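Lysine specific cysteine protease (Porphyromonas gingivalis, PDB 3KM5) cleaves proteins after lysine and may act as a virulence factor, the piece here being its K2 cleaved adhesin domain, a calcium-binding jelly roll with haemolytic activity in isolation. Local coordinates at residues D4-F9 / L171-F176; D29-L34 / N59-N64. All blocks are in the same frame, centred on the assembly; numbering follows the deposited sequence. Where two conformers were deposited one is given.

Contact 1 of 2, residues D4-F9 / L171-F176. With CA (calcium ion), chain D; SO4 (sulfate ion), chain E.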
loop_
_atom_site.group_PDB
_atom_site.type_symbol
_atom_site.label_atom_id
_atom_site.label_comp_id
_atom_site.label_asym_id
_atom_site.label_seq_id
_atom_site.Cartn_x
_atom_site.Cartn_y
_atom_site.Cartn_z
ATOM N N ASP A 4 1.008 19.788 -7.735
ATOM C CA ASP A 4 0.399 18.463 -7.841
ATOM C C ASP A 4 1.403 17.457 -8.420
ATOM O O ASP A 4 2.104 17.743 -9.395
ATOM C CB ASP A 4 -0.805 18.468 -8.790
ATOM C CG ASP A 4 -2.006 19.231 -8.267
ATOM O OD1 ASP A 4 -1.948 19.854 -7.196
ATOM O OD2 ASP A 4 -3.037 19.217 -8.976
ATOM N N PHE A 5 1.431 16.266 -7.865
ATOM C CA PHE A 5 2.324 15.223 -8.349
ATOM C C PHE A 5 1.786 13.858 -7.982
ATOM O O PHE A 5 0.911 13.739 -7.131
ATOM C CB PHE A 5 3.734 15.414 -7.794
ATOM C CG PHE A 5 3.868 15.039 -6.345
ATOM C CD1 PHE A 5 4.380 13.802 -5.977
ATOM C CD2 PHE A 5 3.502 15.921 -5.342
ATOM C CE1 PHE A 5 4.484 13.448 -4.634
ATOM C CE2 PHE A 5 3.592 15.578 -3.998
ATOM C CZ PHE A 5 4.114 14.348 -3.652
ATOM N N THR A 6 2.280 12.828 -8.650
ATOM C CA THR A 6 1.846 11.466 -8.396
ATOM C C THR A 6 3.050 10.579 -8.122
ATOM O O THR A 6 4.118 10.763 -8.743
ATOM C CB THR A 6 1.073 10.954 -9.602
ATOM O OG1 THR A 6 -0.045 11.818 -9.838
ATOM C CG2 THR A 6 0.554 9.490 -9.402
ATOM N N GLU A 7 2.875 9.652 -7.175
ATOM C CA GLU A 7 3.819 8.570 -6.958
ATOM C C GLU A 7 3.409 7.347 -7.748
ATOM O O GLU A 7 2.322 6.810 -7.541
ATOM C CB GLU A 7 3.937 8.216 -5.470
ATOM C CG GLU A 7 4.825 7.019 -5.191
ATOM C CD GLU A 7 6.244 7.241 -5.664
ATOM O OE1 GLU A 7 6.946 8.052 -5.020
ATOM O OE2 GLU A 7 6.650 6.626 -6.673
ATOM N N THR A 8 4.241 6.954 -8.714
ATOM C CA THR A 8 3.940 5.826 -9.590
ATOM C C THR A 8 4.704 4.588 -9.208
ATOM O O THR A 8 4.431 3.531 -9.758
ATOM C CB THR A 8 4.284 6.140 -11.049
ATOM O OG1 THR A 8 5.707 6.295 -11.172
ATOM C CG2 THR A 8 3.519 7.375 -11.516
ATOM N N PHE A 9 5.713 4.742 -8.357
ATOM C CA PHE A 9 6.658 3.679 -8.014
ATOM C C PHE A 9 7.540 3.206 -9.151
ATOM O O PHE A 9 8.331 2.310 -8.966
ATOM C CB PHE A 9 5.972 2.497 -7.316
ATOM C CG PHE A 9 5.255 2.919 -6.062
ATOM C CD1 PHE A 9 5.991 3.356 -4.969
ATOM C CD2 PHE A 9 3.873 3.032 -6.038
ATOM C CE1 PHE A 9 5.364 3.855 -3.829
ATOM C CE2 PHE A 9 3.246 3.523 -4.885
ATOM C CZ PHE A 9 3.982 3.928 -3.798
ATOM N N LEU A 171 -0.673 -0.665 -3.612
ATOM C CA LEU A 171 -1.031 0.714 -3.917
ATOM C C LEU A 171 -0.287 1.149 -5.147
ATOM O O LEU A 171 0.830 0.710 -5.381
ATOM C CB LEU A 171 -0.705 1.702 -2.782
ATOM C CG LEU A 171 -1.246 1.338 -1.419
ATOM C CD1 LEU A 171 -0.621 2.190 -0.319
ATOM C CD2 LEU A 171 -2.757 1.518 -1.385
ATOM N N ASP A 172 -0.910 2.027 -5.916
ATOM C CA ASP A 172 -0.223 2.627 -7.071
ATOM C C ASP A 172 -0.875 3.970 -7.384
ATOM O O ASP A 172 -1.980 4.255 -6.980
ATOM C CB ASP A 172 -0.307 1.643 -8.236
ATOM C CG ASP A 172 0.742 1.889 -9.329
ATOM O OD1 ASP A 172 1.631 2.732 -9.133
ATOM O OD2 ASP A 172 0.688 1.143 -10.333
ATOM N N ASP A 173 -0.132 4.798 -8.110
ATOM C CA ASP A 173 -0.641 6.044 -8.659
ATOM C C ASP A 173 -1.262 6.921 -7.572
ATOM O O ASP A 173 -2.419 7.382 -7.644
ATOM C CB ASP A 173 -1.591 5.773 -9.858
ATOM C CG ASP A 173 -0.839 5.292 -11.077
ATOM O OD1 ASP A 173 0.331 5.676 -11.238
ATOM O OD2 ASP A 173 -1.360 4.437 -11.834
ATOM N N ILE A 174 -0.447 7.197 -6.567
ATOM C CA ILE A 174 -0.847 8.009 -5.435
ATOM C C ILE A 174 -0.625 9.506 -5.733
ATOM O O ILE A 174 0.536 9.974 -5.771
ATOM C CB ILE A 174 -0.052 7.632 -4.143
ATOM C CG1 ILE A 174 -0.116 6.121 -3.894
ATOM C CG2 ILE A 174 -0.537 8.472 -2.972
ATOM C CD1 ILE A 174 0.856 5.672 -2.834
ATOM N N GLN A 175 -1.720 10.227 -5.964
ATOM C CA GLN A 175 -1.693 11.604 -6.462
ATOM C C GLN A 175 -2.007 12.543 -5.328
ATOM O O GLN A 175 -3.026 12.393 -4.665
ATOM C CB GLN A 175 -2.717 11.776 -7.555
ATOM C CG GLN A 175 -2.783 13.186 -8.100
ATOM C CD GLN A 175 -3.883 13.365 -9.070
ATOM O OE1 GLN A 175 -3.650 13.416 -10.279
ATOM N NE2 GLN A 175 -5.106 13.450 -8.561
ATOM N N PHE A 176 -1.129 13.506 -5.089
ATOM C CA PHE A 176 -1.331 14.551 -4.108
ATOM C C PHE A 176 -1.794 15.833 -4.784
ATOM O O PHE A 176 -1.100 16.336 -5.687
ATOM C CB PHE A 176 -0.019 14.813 -3.370
ATOM C CG PHE A 176 0.437 13.650 -2.548
ATOM C CD1 PHE A 176 0.024 13.494 -1.229
ATOM C CD2 PHE A 176 1.237 12.676 -3.113
ATOM C CE1 PHE A 176 0.432 12.394 -0.488
ATOM C CE2 PHE A 176 1.649 11.582 -2.377
ATOM C CZ PHE A 176 1.250 11.439 -1.075
HETATM CA CA CA D . 3.016 2.063 -11.081
HETATM S S SO4 E . 8.205 7.872 -9.293
HETATM O O1 SO4 E . 8.819 8.233 -10.580
HETATM O O2 SO4 E . 8.709 8.756 -8.217
HETATM O O3 SO4 E . 8.539 6.496 -9.018
HETATM O O4 SO4 E . 6.764 8.112 -9.295
HETATM O O HOH W 1 -1.608 11.959 -12.014
HETATM O O HOH W 2 2.063 3.948 -12.139
#
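F5 and F176 face each other as a hydrogen-bonded antiparallel pair where the first strand of the jelly roll, 5-7, joins its last, 168-177, with short-segment axes at 153°. The tightly packed face carries F5, E7, I174 and F176. The two phenyl rings point the same way, their planes 19° apart, yet they are slid so far that they barely overlap; the closest approach is 3.4 Å, from F5 CZ to F176 CD2. I174 CD1 meets the edge of the F9 ring at CZ (3.7 Å). I174 also packs on F158 and F176 on V156, both of strand 155-161. The backbone ladder is uneven: F176 N to F5 O is a sound bond, whereas the return from F5 N to F176 O is long at 3.3 Å and weak. E7 N to I174 O is short and straight (2.7 Å, 171°), and I174 N returns to E7 O. D173 and I174 together face E7, a G1 beta bulge with D173 at positive phi. Past it, T8 O and both carboxylate oxygens of D172 bind a calcium ion, completed by E10, G48, N51 and a water that also donates to D173 OD1; D173 OD2 is hydrogen-bonded to H47 ND1. The other face is looser: T6 and Q175 make a non-hydrogen-bonded pair there, and a water bridges T6 OG1 and Q175 OE1. At the end of strand 5-7 a sulfate, probably from the crystallisation liquor, accepts from T8 N and T8 OG1. Beside it E7 OE2 receives F9 N on its anti lone pair at 2.7 Å.

Contact 2 of 2, residues D29-L34 / N59-N64. With CA (calcium ion), chain C; NO3 (nitrate ion), chain F.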
loop_
_atom_site.group_PDB
_atom_site.type_symbol
_atom_site.label_atom_id
_atom_site.label_comp_id
_atom_site.label_asym_id
_atom_site.label_seq_id
_atom_site.Cartn_x
_atom_site.Cartn_y
_atom_site.Cartn_z
ATOM N N ASP A 29 7.931 -7.868 12.707
ATOM C CA ASP A 29 8.185 -9.170 12.085
ATOM C C ASP A 29 9.173 -9.154 10.887
ATOM O O ASP A 29 9.335 -10.146 10.195
ATOM C CB ASP A 29 6.885 -9.861 11.625
ATOM C CG ASP A 29 6.220 -9.181 10.455
ATOM O OD1 ASP A 29 6.731 -8.127 9.992
ATOM O OD2 ASP A 29 5.181 -9.689 9.994
ATOM N N GLY A 30 9.830 -8.027 10.619
ATOM C CA GLY A 30 10.820 -7.986 9.527
ATOM C C GLY A 30 10.216 -8.036 8.133
ATOM O O GLY A 30 10.902 -8.276 7.153
ATOM N N GLN A 31 8.923 -7.736 8.039
ATOM C CA GLN A 31 8.175 -7.702 6.773
ATOM C C GLN A 31 7.364 -6.409 6.718
ATOM O O GLN A 31 6.691 -6.044 7.696
ATOM C CB GLN A 31 7.259 -8.931 6.648
ATOM C CG GLN A 31 8.102 -10.248 6.717
ATOM C CD GLN A 31 7.351 -11.533 6.549
ATOM O OE1 GLN A 31 7.391 -12.408 7.418
ATOM N NE2 GLN A 31 6.683 -11.677 5.427
ATOM N N GLY A 32 7.453 -5.678 5.594
ATOM C CA GLY A 32 6.809 -4.402 5.532
ATOM C C GLY A 32 6.496 -4.045 4.098
ATOM O O GLY A 32 6.330 -4.933 3.250
ATOM N N TRP A 33 6.378 -2.741 3.853
ATOM C CA TRP A 33 6.070 -2.244 2.514
ATOM C C TRP A 33 7.270 -2.353 1.574
ATOM O O TRP A 33 8.366 -1.893 1.913
ATOM C CB TRP A 33 5.646 -0.790 2.592
ATOM C CG TRP A 33 4.296 -0.548 3.204
ATOM C CD1 TRP A 33 4.052 -0.182 4.482
ATOM C CD2 TRP A 33 3.012 -0.598 2.556
ATOM N NE1 TRP A 33 2.725 0.002 4.681
ATOM C CE2 TRP A 33 2.039 -0.272 3.523
ATOM C CE3 TRP A 33 2.589 -0.935 1.273
ATOM C CZ2 TRP A 33 0.679 -0.174 3.203
ATOM C CZ3 TRP A 33 1.238 -0.875 0.972
ATOM C CH2 TRP A 33 0.301 -0.523 1.945
ATOM N N LEU A 34 7.055 -2.952 0.404
ATOM C CA LEU A 34 8.097 -3.131 -0.604
ATOM C C LEU A 34 7.544 -2.793 -1.978
ATOM O O LEU A 34 6.396 -3.123 -2.290
ATOM C CB LEU A 34 8.574 -4.590 -0.676
ATOM C CG LEU A 34 9.344 -5.195 0.505
ATOM C CD1 LEU A 34 9.585 -6.661 0.186
ATOM C CD2 LEU A 34 10.660 -4.491 0.729
ATOM N N ASN A 59 2.401 -14.267 3.176
ATOM C CA ASN A 59 3.480 -14.302 2.182
ATOM C C ASN A 59 4.351 -15.519 2.489
ATOM O O ASN A 59 5.370 -15.412 3.156
ATOM C CB ASN A 59 4.297 -12.999 2.211
ATOM C CG ASN A 59 5.426 -12.978 1.197
ATOM O OD1 ASN A 59 5.407 -13.708 0.210
ATOM N ND2 ASN A 59 6.397 -12.112 1.420
ATOM N N GLY A 60 3.901 -16.680 2.026
ATOM C CA GLY A 60 4.532 -17.954 2.377
ATOM C C GLY A 60 4.138 -18.442 3.765
ATOM O O GLY A 60 4.301 -19.619 4.080
ATOM N N MET A 61 3.622 -17.515 4.573
ATOM C CA MET A 61 3.137 -17.796 5.919
ATOM C C MET A 61 2.208 -16.661 6.343
ATOM O O MET A 61 2.226 -15.575 5.764
ATOM C CB MET A 61 4.288 -17.974 6.922
ATOM C CG MET A 61 5.096 -16.715 7.279
ATOM S SD MET A 61 6.126 -16.962 8.752
ATOM C CE MET A 61 6.733 -15.318 9.114
ATOM N N ALA A 62 1.342 -16.941 7.311
ATOM C CA ALA A 62 0.398 -15.962 7.851
ATOM C C ALA A 62 1.127 -14.889 8.656
ATOM O O ALA A 62 2.073 -15.205 9.371
ATOM C CB ALA A 62 -0.620 -16.655 8.733
ATOM N N LEU A 63 0.661 -13.645 8.537
ATOM C CA LEU A 63 1.262 -12.464 9.189
ATOM C C LEU A 63 0.191 -11.625 9.868
ATOM O O LEU A 63 -0.989 -11.717 9.498
ATOM C CB LEU A 63 1.990 -11.596 8.161
ATOM C CG LEU A 63 3.046 -12.310 7.341
ATOM C CD1 LEU A 63 3.561 -11.481 6.147
ATOM C CD2 LEU A 63 4.197 -12.773 8.226
ATOM N N ASN A 64 0.629 -10.804 10.818
ATOM C CA ASN A 64 -0.162 -9.866 11.596
ATOM C C ASN A 64 0.467 -8.463 11.450
ATOM O O ASN A 64 1.162 -7.958 12.348
ATOM C CB ASN A 64 -0.198 -10.277 13.072
ATOM C CG ASN A 64 -1.156 -11.418 13.340
ATOM O OD1 ASN A 64 -0.929 -12.559 12.913
ATOM N ND2 ASN A 64 -2.239 -11.113 14.068
HETATM CA CA CA C . 5.612 -6.023 9.697
HETATM N N NO3 F . 9.982 -6.733 3.777
HETATM O O1 NO3 F . 10.020 -5.429 4.260
HETATM O O2 NO3 F . 8.780 -7.320 3.436
HETATM O O3 NO3 F . 11.166 -7.498 3.614
HETATM O O HOH W 3 3.497 -11.140 11.418
HETATM O O HOH W 4 3.932 -7.586 8.853
HETATM O O HOH W 5 6.194 -9.804 3.324
#
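The Q31 amide lies against the branched end of L63, the two side chains crossing at about a right angle. Each methyl meets a different amide atom: CD1 of L63 comes within 3.2 Å of Q31 NE2, and CD2 of L63 within 3.3 Å of Q31 OE1. M61 may add its terminal methyl, CE, at 3.4 Å from Q31 OE1, a tentative contact because M61 was deposited in two conformers. Direct contact between the loops is thus mostly methyl carbon against the amide and carboxylate, and the polar links run through water. One water accepts from both Q31 NE2 and N59 ND2; another donates to D29 OD2 and accepts from N64 N. L63 CD2 itself also lies 3.7 Å from D29 OD2. N59 is anchored farther out, its OD1 taking the backbone N of L129. Behind the amide, the Q31 chain runs extended from CG (chi2 -177°), carrying CD away from a backbone that is itself fixed by metal. Q31 O binds a calcium ion at 2.3 Å and D29 OD1 binds it at 2.4 Å. The same D29 OD1 accepts from Q31 N, 49° out of the carboxylate plane, closing an Asx turn. A third water bonds the calcium and donates to D29 OD2. With D25, D27 and N67 completing the protein ligands, aspartates at every second position followed by a backbone carbonyl make a calcium-binding loop of the DxDxDG type.

In the fold
From the N terminus the chain enters contact 1 at once through strand 5-7, but its partner, 171-176, comes only after 161 intervening residues, so contact 1 joins the two ends of the domain. Contact 2 closes a much shorter loop, with 24 residues between 29-34 and 59-64, wholly within the larger one. It joins the loop between strands 22-25 and 34-37 to that between 51-56 and 66-70, each crossing between the two sheets. Strand 51-56 pairs with 168-177, linking this inner loop to the sheet of contact 1. The contact centres are 24 Å apart, each beside its own calcium ion. Between them, W33 CH2 packs on L171 CD1 at 3.7 Å.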